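Local structure of UV damage endonuclease (3TC3) at residues I118-V131 with I155-N168. The protein is a manganese-binding TIM-barrel endonuclease of DNA repair that recognises different lesions by a dual-dinucleotide flipping mechanism and probably cuts the damaged strand. Residues are numbered along the deposited sequence; the frame is centred on the assembly and turned at random. Where two conformers were deposited one is given.
Sequences ISMHPGQYVVLNSV and IEGKIQIHVGSSMN
The parallel pairing of two barrel strands starts with K158 N donating to I118 O, continues with M120 N to K158 O and ends with Q160 N to M120 O at 2.8 Å, the straightest at 173°. P122, having no N-H, then leads the chain away and sets CD 3.2 Å from Q160 O, a buried carbonyl with no hydrogen-bond donor, approached also by H121 CA. Beyond Q160 the backbones cease to bond directly and two waters bridge them: one accepts from L128 N within bonding distance of V126 O and H162 O, the other accepts from H162 N and donates to V126 O. Branched I161 still packs across, CG2 on P122 and V126, CD1 on L128.

Farther on, the amide of N129 replaces a backbone partner. Its OD1 receives S165 N (2.8 Å) and its ND2 gives to S165 O (2.8 Å), each in the carbonyl plane on a lone pair; ND2 also bonds S173 O. CG, between backbone N and carbonyl carbon (chi1 73°), carries the amide across. A leucine here would probably leave S165 N and O without these mates and S173 O without its donor. G164 suits its place because a CB would collide with OD1 of N129 and, at its positive phi, jam against V163 O. S165 OG accepts from M167 N, an ST turn.

On the metal side, extended Q160 lays CG beside CB of H121 (3.6 Å) and sends NE2 to D251 and E195, both manganese ligands. H121 turns its edge toward the face of H162, planes at 85°. Strands 117-120 and 158-162, joined through helix 133-153, form a beta-alpha-beta unit flanked by strands 76-78 and 192-195; M120 and P122 pack on helix 133-153, I161 and N129 on F177 of helix 170-181.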
# COMPACT_ATOMS: atom_id res chain seq x y z
N ILE A 118 -5.18 6.28 -3.91
CA ILE A 118 -4.99 5.72 -2.54
C ILE A 118 -4.59 4.23 -2.58
O ILE A 118 -5.18 3.41 -3.33
CB ILE A 118 -6.33 5.85 -1.74
CG1 ILE A 118 -6.64 7.34 -1.43
CG2 ILE A 118 -6.30 5.09 -0.43
CD1 ILE A 118 -5.53 8.07 -0.63
N SER A 119 -3.65 3.86 -1.74
CA SER A 119 -3.36 2.46 -1.53
C SER A 119 -3.30 2.22 0.00
O SER A 119 -3.34 3.19 0.81
CB SER A 119 -2.04 2.03 -2.15
OG SER A 119 -0.97 2.72 -1.52
N MET A 120 -3.38 0.94 0.39
CA MET A 120 -3.13 0.54 1.77
C MET A 120 -2.34 -0.74 1.68
O MET A 120 -2.54 -1.54 0.77
CB MET A 120 -4.40 0.27 2.58
CG MET A 120 -5.31 1.57 2.71
SD MET A 120 -6.74 1.21 3.83
CE MET A 120 -5.88 1.25 5.43
N HIS A 121 -1.54 -1.01 2.75
CA HIS A 121 -0.75 -2.28 2.81
C HIS A 121 -0.92 -2.81 4.22
O HIS A 121 -0.30 -2.32 5.17
CB HIS A 121 0.73 -1.93 2.54
CG HIS A 121 1.73 -3.08 2.67
ND1 HIS A 121 2.19 -3.53 3.84
CD2 HIS A 121 2.45 -3.75 1.68
CE1 HIS A 121 3.13 -4.49 3.63
NE2 HIS A 121 3.31 -4.61 2.30
N PRO A 122 -1.67 -3.85 4.37
CA PRO A 122 -1.87 -4.44 5.72
C PRO A 122 -0.61 -5.01 6.35
O PRO A 122 -0.62 -5.25 7.57
CB PRO A 122 -2.91 -5.59 5.52
CG PRO A 122 -3.26 -5.50 4.22
CD PRO A 122 -2.52 -4.49 3.36
N GLY A 123 0.38 -5.36 5.55
CA GLY A 123 1.69 -5.90 6.08
C GLY A 123 1.70 -7.37 6.45
O GLY A 123 0.81 -8.11 6.07
N GLN A 124 2.77 -7.79 7.13
CA GLN A 124 3.19 -9.17 7.23
C GLN A 124 2.22 -10.05 7.92
O GLN A 124 2.25 -11.25 7.64
CB GLN A 124 4.57 -9.20 8.00
CG GLN A 124 4.73 -10.42 8.90
CD GLN A 124 6.14 -10.58 9.34
OE1 GLN A 124 6.57 -9.89 10.26
NE2 GLN A 124 6.88 -11.45 8.67
N TYR A 125 1.31 -9.56 8.77
CA TYR A 125 0.43 -10.57 9.33
C TYR A 125 -0.75 -11.00 8.44
O TYR A 125 -1.38 -12.01 8.80
CB TYR A 125 0.03 -10.41 10.77
CG TYR A 125 1.30 -10.28 11.67
CD1 TYR A 125 2.21 -11.39 11.89
CD2 TYR A 125 1.64 -9.03 12.20
CE1 TYR A 125 3.36 -11.23 12.65
CE2 TYR A 125 2.78 -8.88 12.99
CZ TYR A 125 3.63 -9.95 13.20
OH TYR A 125 4.74 -9.70 14.01
N VAL A 126 -0.93 -10.35 7.31
CA VAL A 126 -1.86 -10.94 6.33
C VAL A 126 -1.09 -11.98 5.51
O VAL A 126 -0.19 -11.66 4.73
CB VAL A 126 -2.46 -9.81 5.44
CG1 VAL A 126 -3.32 -10.39 4.28
CG2 VAL A 126 -3.29 -8.99 6.38
N VAL A 127 -1.55 -13.22 5.67
CA VAL A 127 -0.91 -14.36 4.94
C VAL A 127 -2.06 -15.13 4.31
O VAL A 127 -2.58 -16.11 4.86
CB VAL A 127 -0.12 -15.29 5.91
CG1 VAL A 127 0.63 -16.27 4.99
CG2 VAL A 127 0.85 -14.45 6.78
N LEU A 128 -2.46 -14.65 3.12
CA LEU A 128 -3.74 -15.13 2.54
C LEU A 128 -3.58 -16.59 2.15
O LEU A 128 -4.59 -17.31 2.12
CB LEU A 128 -4.11 -14.24 1.32
CG LEU A 128 -5.41 -14.78 0.64
CD1 LEU A 128 -6.65 -14.63 1.56
CD2 LEU A 128 -5.59 -13.84 -0.54
N ASN A 129 -2.33 -17.01 1.86
CA ASN A 129 -2.10 -18.40 1.42
C ASN A 129 -1.54 -19.26 2.54
O ASN A 129 -0.88 -20.32 2.33
CB ASN A 129 -1.13 -18.41 0.25
CG ASN A 129 0.29 -18.12 0.67
OD1 ASN A 129 0.54 -17.60 1.77
ND2 ASN A 129 1.25 -18.60 -0.15
N SER A 130 -1.75 -18.88 3.79
CA SER A 130 -1.27 -19.77 4.88
C SER A 130 -1.86 -21.17 4.84
O SER A 130 -3.00 -21.35 4.42
CB SER A 130 -1.74 -19.17 6.25
OG SER A 130 -1.19 -19.94 7.35
N VAL A 131 -1.08 -22.14 5.28
CA VAL A 131 -1.65 -23.49 5.46
C VAL A 131 -2.52 -23.63 6.72
O VAL A 131 -3.23 -24.63 6.90
CB VAL A 131 -0.54 -24.59 5.49
CG1 VAL A 131 0.34 -24.59 4.22
CG2 VAL A 131 0.37 -24.44 6.68
N ILE A 155 -14.57 5.58 -1.63
CA ILE A 155 -13.58 5.54 -2.66
C ILE A 155 -13.19 4.10 -3.04
O ILE A 155 -13.66 3.12 -2.41
CB ILE A 155 -12.33 6.29 -2.18
CG1 ILE A 155 -11.63 5.52 -1.04
CG2 ILE A 155 -12.68 7.79 -1.74
CD1 ILE A 155 -10.32 6.23 -0.53
N GLU A 156 -12.44 4.02 -4.12
CA GLU A 156 -11.98 2.66 -4.55
C GLU A 156 -10.68 2.33 -3.84
O GLU A 156 -10.79 1.76 -2.69
CB GLU A 156 -11.84 2.52 -6.06
CG GLU A 156 -13.19 2.69 -6.91
CD GLU A 156 -14.39 1.88 -6.42
OE1 GLU A 156 -14.27 0.72 -5.98
OE2 GLU A 156 -15.52 2.41 -6.53
N GLY A 157 -9.53 2.65 -4.46
CA GLY A 157 -8.25 2.40 -3.74
C GLY A 157 -7.85 0.97 -3.95
O GLY A 157 -8.65 0.12 -4.38
N LYS A 158 -6.61 0.71 -3.67
CA LYS A 158 -6.04 -0.66 -3.72
C LYS A 158 -5.55 -1.13 -2.38
O LYS A 158 -4.95 -0.34 -1.64
CB LYS A 158 -4.89 -0.74 -4.74
CG LYS A 158 -5.36 -0.42 -6.23
CD LYS A 158 -6.39 -1.36 -6.73
CE LYS A 158 -6.64 -1.08 -8.25
NZ LYS A 158 -7.83 -1.86 -8.60
N ILE A 159 -5.62 -2.43 -2.15
CA ILE A 159 -5.09 -3.07 -0.93
C ILE A 159 -4.04 -3.97 -1.42
O ILE A 159 -4.33 -4.97 -2.12
CB ILE A 159 -6.23 -3.88 -0.17
CG1 ILE A 159 -7.36 -2.93 0.22
CG2 ILE A 159 -5.59 -4.56 1.03
CD1 ILE A 159 -8.66 -3.77 0.66
N GLN A 160 -2.79 -3.67 -1.06
CA GLN A 160 -1.63 -4.43 -1.61
C GLN A 160 -1.16 -5.41 -0.54
O GLN A 160 -0.90 -5.08 0.68
CB GLN A 160 -0.51 -3.46 -2.01
CG GLN A 160 0.11 -2.73 -0.96
CD GLN A 160 1.06 -1.70 -1.62
OE1 GLN A 160 0.58 -0.58 -1.92
NE2 GLN A 160 2.32 -2.11 -1.99
N ILE A 161 -0.91 -6.64 -1.02
CA ILE A 161 -0.31 -7.64 -0.15
C ILE A 161 0.81 -8.44 -0.84
O ILE A 161 0.91 -8.38 -2.03
CB ILE A 161 -1.34 -8.67 0.36
CG1 ILE A 161 -1.97 -9.41 -0.82
CG2 ILE A 161 -2.38 -7.92 1.24
CD1 ILE A 161 -2.92 -10.66 -0.33
N HIS A 162 1.70 -9.05 -0.02
CA HIS A 162 2.62 -10.05 -0.58
C HIS A 162 1.89 -11.36 -0.74
O HIS A 162 0.76 -11.62 -0.24
CB HIS A 162 3.77 -10.19 0.40
CG HIS A 162 4.68 -9.04 0.37
ND1 HIS A 162 5.06 -8.38 1.48
CD2 HIS A 162 5.30 -8.39 -0.70
CE1 HIS A 162 5.94 -7.39 1.14
NE2 HIS A 162 6.07 -7.39 -0.19
N VAL A 163 2.51 -12.29 -1.50
CA VAL A 163 1.89 -13.56 -1.73
C VAL A 163 1.73 -14.32 -0.39
O VAL A 163 0.75 -15.05 -0.17
CB VAL A 163 2.66 -14.38 -2.82
CG1 VAL A 163 2.04 -15.71 -2.91
CG2 VAL A 163 2.50 -13.66 -4.13
N GLY A 164 2.77 -14.19 0.42
CA GLY A 164 2.64 -14.74 1.74
C GLY A 164 3.69 -15.82 2.06
O GLY A 164 4.92 -15.65 1.93
N SER A 165 3.19 -17.00 2.44
CA SER A 165 4.00 -18.13 2.87
C SER A 165 4.55 -18.94 1.70
O SER A 165 3.89 -19.02 0.68
CB SER A 165 3.00 -18.96 3.71
OG SER A 165 3.50 -20.23 4.04
N SER A 166 5.68 -19.64 1.91
CA SER A 166 6.16 -20.60 0.92
C SER A 166 6.16 -22.03 1.50
O SER A 166 6.85 -22.90 0.95
CB SER A 166 7.58 -20.26 0.41
OG SER A 166 8.45 -20.24 1.51
N MET A 167 5.39 -22.27 2.56
CA MET A 167 5.27 -23.65 3.13
C MET A 167 4.85 -24.66 2.05
O MET A 167 3.98 -24.37 1.26
CB MET A 167 4.33 -23.67 4.32
CG MET A 167 4.91 -22.93 5.55
SD MET A 167 6.35 -23.75 6.32
CE MET A 167 5.45 -25.20 6.88
N ASN A 168 5.46 -25.87 2.08
CA ASN A 168 5.22 -26.94 1.10
C ASN A 168 5.74 -26.59 -0.30
O ASN A 168 5.45 -27.31 -1.23
CB ASN A 168 3.77 -27.38 0.95
CG ASN A 168 3.09 -27.75 2.26
OD1 ASN A 168 3.75 -28.18 3.20
ND2 ASN A 168 1.76 -27.55 2.32
O HOH W 1 -0.73 -12.79 1.89
O HOH W 2 1.07 -9.37 2.94
O HOH W 3 1.90 -21.16 6.16